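Local structure of peptidoglycan D,D-transpeptidase FtsI (Yersinia pestis, 6SYN) at residues G205-V210 and G496-G501; V376-G381 and R470-V475. The protein probably catalyses the D,D-transpeptidation that cross-links peptidoglycan, as a class B penicillin-binding protein, and holds a penicillin-derived ligand in its active site. All blocks are in the same frame, centred on the assembly; numbering follows the deposited sequence.

How the interactions relate
Both contacts belong to the transpeptidase domain and use neighbouring strands of its five-stranded antiparallel sheet, with their centres about 10 Å apart. Along the chain the order is 205-210, 376-381, 470-475, 496-501, so the two segments of interaction 2 fall between those of interaction 1. Strands 204-211 and 471-478 are joined directly: Val210 N lies 2.8 Å from Ala472 O, a probable hydrogen bond. Interaction 1 sets helix 492-505 against one face of the sheet, and interaction 2 sets helix 370-381 against the opposite one, so the sheet is covered by helices on both faces and its core is buried between them, as in penicillin-binding transpeptidase domains.

Interaction 1: G205-V210 and G496-G501; sequences GTAVLV and GAIMGG
No ring or other flat side-chain group lies between Ala207 and Leu209 of the strand and Ile498 and Met499 of the helix; faces and edges give way to methyl groups. Ile498 CD1 meets Ala207 CB end on at 4.2 Å. It gets there because the Ile498 chain is stretched, with CD1 anti to CA (chi2 176°), and the single methyl of Ala207 keeps the strand surface low enough to receive it. Further along the strand, Leu209 CD1 points at the flank of the Met499 methyl, 4.4 Å from CE. Leu209 holds CG anti to its backbone N (chi1 -176°), which sends the branched end out toward the helix, while the flexible thioether of Met499 bends its terminal methyl back to the sheet. This is one helix-on-sheet layer of the penicillin-binding protein transpeptidase fold: Ala207 and Leu209, two positions apart, face helix 492-505, whereas Val208 and Val210 turn to helix 370-381. The backbones stay well separated, Ala207 CA and Ile498 CA being 9.1 Å apart. Leu473 of the adjoining strand touches both Ile498 and Met499, and Val189 of helix 183-199 packs on Ala207 and Ile498.

Interaction 2: V376-G381 and R470-V475; sequences VYATIG and RFALVV
Tyr377 starts its path over Ala472: its CB lies 4.2 Å from Ala472 CB, and from there the side chain leads away from the strand. With chi1 at -82°, the ring is carried off the sheet and in among the neighbouring helices. One face of the ring receives Ile380 CD1, 4.0 Å above the plane and offset toward the rim, from the next turn of the same helix. Pro256 and Met416, from helices 255-264 and 406-416, also touch the side chain. At the tip, Tyr377 OH is hydrogen-bonded to Thr253 O; the buried hydroxyl, the polar end of the side chain, is thereby satisfied, which suits a tyrosine here.

On the strand side the contact falls to Ala472. Its methyl points at the helix and lies 3.3 Å from Ala378 N and 3.8 Å from Ala378 CB, with no hydrogen bond crossing the gap. Two alanines suit this spot because neither has a side chain long enough to hold the backbones apart: Ala378 CA and Ala472 CA are only 4.9 Å from each other. Gly381, one turn on from Tyr377 and without a side chain, adds no bulk facing the strand. The flanking Phe471 and Leu473 point the other way, onto helix 492-505, in the usual alternation of a strand; at its start, Arg470 and Phe471 both pair with Ala464 in a classic beta bulge.

Helix 370-381 thus packs on one face of the central sheet of a penicillin-binding transpeptidase domain, and through Thr253 it reaches the residue next to Ser252, part of the ligand pocket and probably the serine of the SxxK motif.

Interaction 1: G205-V210 and G496-G501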
loop_
_atom_site.group_PDB
_atom_site.type_symbol
_atom_site.label_atom_id
_atom_site.label_comp_id
_atom_site.label_asym_id
_atom_site.label_seq_id
_atom_site.Cartn_x
_atom_site.Cartn_y
_atom_site.Cartn_z
ATOM N N GLY A 205 2.803 1.879 7.495
ATOM C CA GLY A 205 2.993 0.633 6.738
ATOM C C GLY A 205 2.103 0.660 5.519
ATOM O O GLY A 205 1.189 1.505 5.482
ATOM N N THR A 206 2.379 -0.192 4.539
ATOM C CA THR A 206 1.454 -0.452 3.412
ATOM C C THR A 206 1.656 -1.900 2.964
ATOM O O THR A 206 2.807 -2.393 3.002
ATOM C CB THR A 206 1.556 0.628 2.321
ATOM O OG1 THR A 206 1.433 0.017 1.035
ATOM C CG2 THR A 206 2.833 1.437 2.367
ATOM N N ALA A 207 0.542 -2.558 2.644
ATOM C CA ALA A 207 0.472 -3.917 2.071
ATOM C C ALA A 207 -0.274 -3.826 0.742
ATOM O O ALA A 207 -1.385 -3.254 0.733
ATOM C CB ALA A 207 -0.218 -4.852 3.030
ATOM N N VAL A 208 0.332 -4.330 -0.335
ATOM C CA VAL A 208 -0.321 -4.449 -1.670
ATOM C C VAL A 208 -0.367 -5.933 -2.046
ATOM O O VAL A 208 0.682 -6.601 -1.954
ATOM C CB VAL A 208 0.389 -3.596 -2.739
ATOM C CG1 VAL A 208 -0.297 -3.708 -4.093
ATOM C CG2 VAL A 208 0.484 -2.141 -2.317
ATOM N N LEU A 209 -1.556 -6.402 -2.437
ATOM C CA LEU A 209 -1.834 -7.782 -2.911
ATOM C C LEU A 209 -2.347 -7.713 -4.353
ATOM O O LEU A 209 -3.390 -7.069 -4.580
ATOM C CB LEU A 209 -2.887 -8.415 -1.999
ATOM C CG LEU A 209 -3.215 -9.875 -2.296
ATOM C CD1 LEU A 209 -2.110 -10.788 -1.793
ATOM C CD2 LEU A 209 -4.553 -10.255 -1.681
ATOM N N VAL A 210 -1.656 -8.380 -5.278
ATOM C CA VAL A 210 -1.957 -8.338 -6.738
ATOM C C VAL A 210 -2.177 -9.766 -7.243
ATOM O O VAL A 210 -1.400 -10.661 -6.868
ATOM C CB VAL A 210 -0.832 -7.636 -7.519
ATOM C CG1 VAL A 210 -1.127 -7.587 -9.014
ATOM C CG2 VAL A 210 -0.568 -6.242 -6.971
ATOM N N GLY A 496 3.263 -13.572 6.187
ATOM C CA GLY A 496 2.810 -14.952 6.448
ATOM C C GLY A 496 1.339 -14.991 6.821
ATOM O O GLY A 496 0.583 -15.742 6.170
ATOM N N ALA A 497 0.953 -14.190 7.816
ATOM C CA ALA A 497 -0.435 -14.031 8.306
ATOM C C ALA A 497 -1.370 -13.657 7.148
ATOM O O ALA A 497 -2.457 -14.260 7.055
ATOM C CB ALA A 497 -0.475 -12.992 9.400
ATOM N N ILE A 498 -0.982 -12.696 6.301
ATOM C CA ILE A 498 -1.855 -12.180 5.201
ATOM C C ILE A 498 -1.962 -13.242 4.100
ATOM O O ILE A 498 -3.091 -13.560 3.708
ATOM C CB ILE A 498 -1.362 -10.821 4.661
ATOM C CG1 ILE A 498 -1.716 -9.683 5.625
ATOM C CG2 ILE A 498 -1.914 -10.562 3.264
ATOM C CD1 ILE A 498 -1.184 -8.324 5.226
ATOM N N MET A 499 -0.835 -13.779 3.630
ATOM C CA MET A 499 -0.809 -14.750 2.501
ATOM C C MET A 499 -1.522 -16.050 2.899
ATOM O O MET A 499 -2.182 -16.639 2.025
ATOM C CB MET A 499 0.624 -15.048 2.046
ATOM C CG MET A 499 0.690 -15.785 0.721
ATOM S SD MET A 499 -0.388 -15.053 -0.550
ATOM C CE MET A 499 0.791 -14.050 -1.454
ATOM N N GLY A 500 -1.407 -16.462 4.168
ATOM C CA GLY A 500 -2.093 -17.640 4.732
ATOM C C GLY A 500 -3.600 -17.546 4.565
ATOM O O GLY A 500 -4.176 -18.428 3.908
ATOM N N GLY A 501 -4.214 -16.511 5.143
ATOM C CA GLY A 501 -5.660 -16.236 5.038
ATOM C C GLY A 501 -6.100 -16.115 3.588
ATOM O O GLY A 501 -7.114 -16.738 3.222
#

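Interaction 2: V376-G381 and R470-V475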
loop_
_atom_site.group_PDB
_atom_site.type_symbol
_atom_site.label_atom_id
_atom_site.label_comp_id
_atom_site.label_asym_id
_atom_site.label_seq_id
_atom_site.Cartn_x
_atom_site.Cartn_y
_atom_site.Cartn_z
ATOM N N VAL A 376 6.310 -5.775 -9.750
ATOM C CA VAL A 376 7.574 -6.546 -9.945
ATOM C C VAL A 376 7.310 -8.003 -9.533
ATOM O O VAL A 376 7.569 -8.913 -10.338
ATOM C CB VAL A 376 8.764 -5.931 -9.180
ATOM C CG1 VAL A 376 9.960 -6.870 -9.135
ATOM C CG2 VAL A 376 9.178 -4.587 -9.762
ATOM N N TYR A 377 6.761 -8.216 -8.338
ATOM C CA TYR A 377 6.563 -9.562 -7.742
ATOM C C TYR A 377 5.408 -10.286 -8.453
ATOM O O TYR A 377 5.482 -11.531 -8.550
ATOM C CB TYR A 377 6.488 -9.431 -6.216
ATOM C CG TYR A 377 7.866 -9.356 -5.613
ATOM C CD1 TYR A 377 8.597 -8.179 -5.640
ATOM C CD2 TYR A 377 8.491 -10.492 -5.130
ATOM C CE1 TYR A 377 9.884 -8.112 -5.136
ATOM C CE2 TYR A 377 9.782 -10.449 -4.629
ATOM C CZ TYR A 377 10.480 -9.254 -4.629
ATOM O OH TYR A 377 11.754 -9.214 -4.141
ATOM N N ALA A 378 4.418 -9.547 -8.976
ATOM C CA ALA A 378 3.322 -10.071 -9.829
ATOM C C ALA A 378 3.888 -10.572 -11.167
ATOM O O ALA A 378 3.329 -11.547 -11.725
ATOM C CB ALA A 378 2.276 -9.008 -10.048
ATOM N N THR A 379 4.957 -9.931 -11.653
ATOM C CA THR A 379 5.682 -10.277 -12.904
ATOM C C THR A 379 6.603 -11.482 -12.649
ATOM O O THR A 379 6.659 -12.374 -13.533
ATOM C CB THR A 379 6.410 -9.042 -13.446
ATOM O OG1 THR A 379 5.437 -7.998 -13.492
ATOM C CG2 THR A 379 7.014 -9.250 -14.817
ATOM N N ILE A 380 7.297 -11.517 -11.502
ATOM C CA ILE A 380 8.069 -12.711 -11.035
ATOM C C ILE A 380 7.093 -13.892 -10.960
ATOM O O ILE A 380 7.429 -14.983 -11.484
ATOM C CB ILE A 380 8.768 -12.452 -9.679
ATOM C CG1 ILE A 380 9.934 -11.470 -9.825
ATOM C CG2 ILE A 380 9.214 -13.762 -9.034
ATOM C CD1 ILE A 380 10.649 -11.144 -8.533
ATOM N N GLY A 381 5.933 -13.654 -10.338
ATOM C CA GLY A 381 4.879 -14.648 -10.062
ATOM C C GLY A 381 4.293 -15.246 -11.326
ATOM O O GLY A 381 3.987 -16.448 -11.304
ATOM N N ARG A 470 -0.360 -17.487 -7.561
ATOM C CA ARG A 470 -1.669 -16.847 -7.832
ATOM C C ARG A 470 -1.634 -15.402 -7.331
ATOM O O ARG A 470 -2.239 -14.535 -7.992
ATOM C CB ARG A 470 -2.779 -17.672 -7.172
ATOM C CG ARG A 470 -3.125 -18.942 -7.938
ATOM C CD ARG A 470 -3.903 -18.648 -9.209
ATOM N NE ARG A 470 -5.147 -17.950 -8.898
ATOM C CZ ARG A 470 -6.291 -18.540 -8.558
ATOM N NH1 ARG A 470 -6.374 -19.859 -8.496
ATOM N NH2 ARG A 470 -7.356 -17.807 -8.275
ATOM N N PHE A 471 -0.927 -15.146 -6.227
ATOM C CA PHE A 471 -0.956 -13.850 -5.507
ATOM C C PHE A 471 0.465 -13.351 -5.261
ATOM O O PHE A 471 1.272 -14.068 -4.646
ATOM C CB PHE A 471 -1.722 -14.008 -4.197
ATOM C CG PHE A 471 -3.028 -14.736 -4.377
ATOM C CD1 PHE A 471 -4.052 -14.167 -5.119
ATOM C CD2 PHE A 471 -3.219 -15.998 -3.842
ATOM C CE1 PHE A 471 -5.252 -14.836 -5.298
ATOM C CE2 PHE A 471 -4.420 -16.662 -4.020
ATOM C CZ PHE A 471 -5.432 -16.084 -4.748
ATOM N N ALA A 472 0.747 -12.150 -5.756
ATOM C CA ALA A 472 1.906 -11.333 -5.349
ATOM C C ALA A 472 1.470 -10.490 -4.148
ATOM O O ALA A 472 0.348 -9.943 -4.187
ATOM C CB ALA A 472 2.388 -10.491 -6.502
ATOM N N LEU A 473 2.301 -10.446 -3.106
ATOM C CA LEU A 473 2.088 -9.597 -1.905
ATOM C C LEU A 473 3.380 -8.842 -1.590
ATOM O O LEU A 473 4.450 -9.475 -1.611
ATOM C CB LEU A 473 1.658 -10.476 -0.727
ATOM C CG LEU A 473 1.478 -9.761 0.611
ATOM C CD1 LEU A 473 0.483 -8.613 0.499
ATOM C CD2 LEU A 473 1.030 -10.746 1.684
ATOM N N VAL A 474 3.260 -7.536 -1.340
ATOM C CA VAL A 474 4.319 -6.671 -0.742
ATOM C C VAL A 474 3.807 -6.163 0.611
ATOM O O VAL A 474 2.608 -5.829 0.722
ATOM C CB VAL A 474 4.708 -5.504 -1.673
ATOM C CG1 VAL A 474 5.601 -4.484 -0.977
ATOM C CG2 VAL A 474 5.359 -5.991 -2.958
ATOM N N VAL A 475 4.701 -6.141 1.600
ATOM C CA VAL A 475 4.511 -5.533 2.948
ATOM C C VAL A 475 5.783 -4.732 3.263
ATOM O O VAL A 475 6.882 -5.329 3.225
ATOM C CB VAL A 475 4.217 -6.622 3.999
ATOM C CG1 VAL A 475 4.013 -6.053 5.395
ATOM C CG2 VAL A 475 3.022 -7.469 3.598
#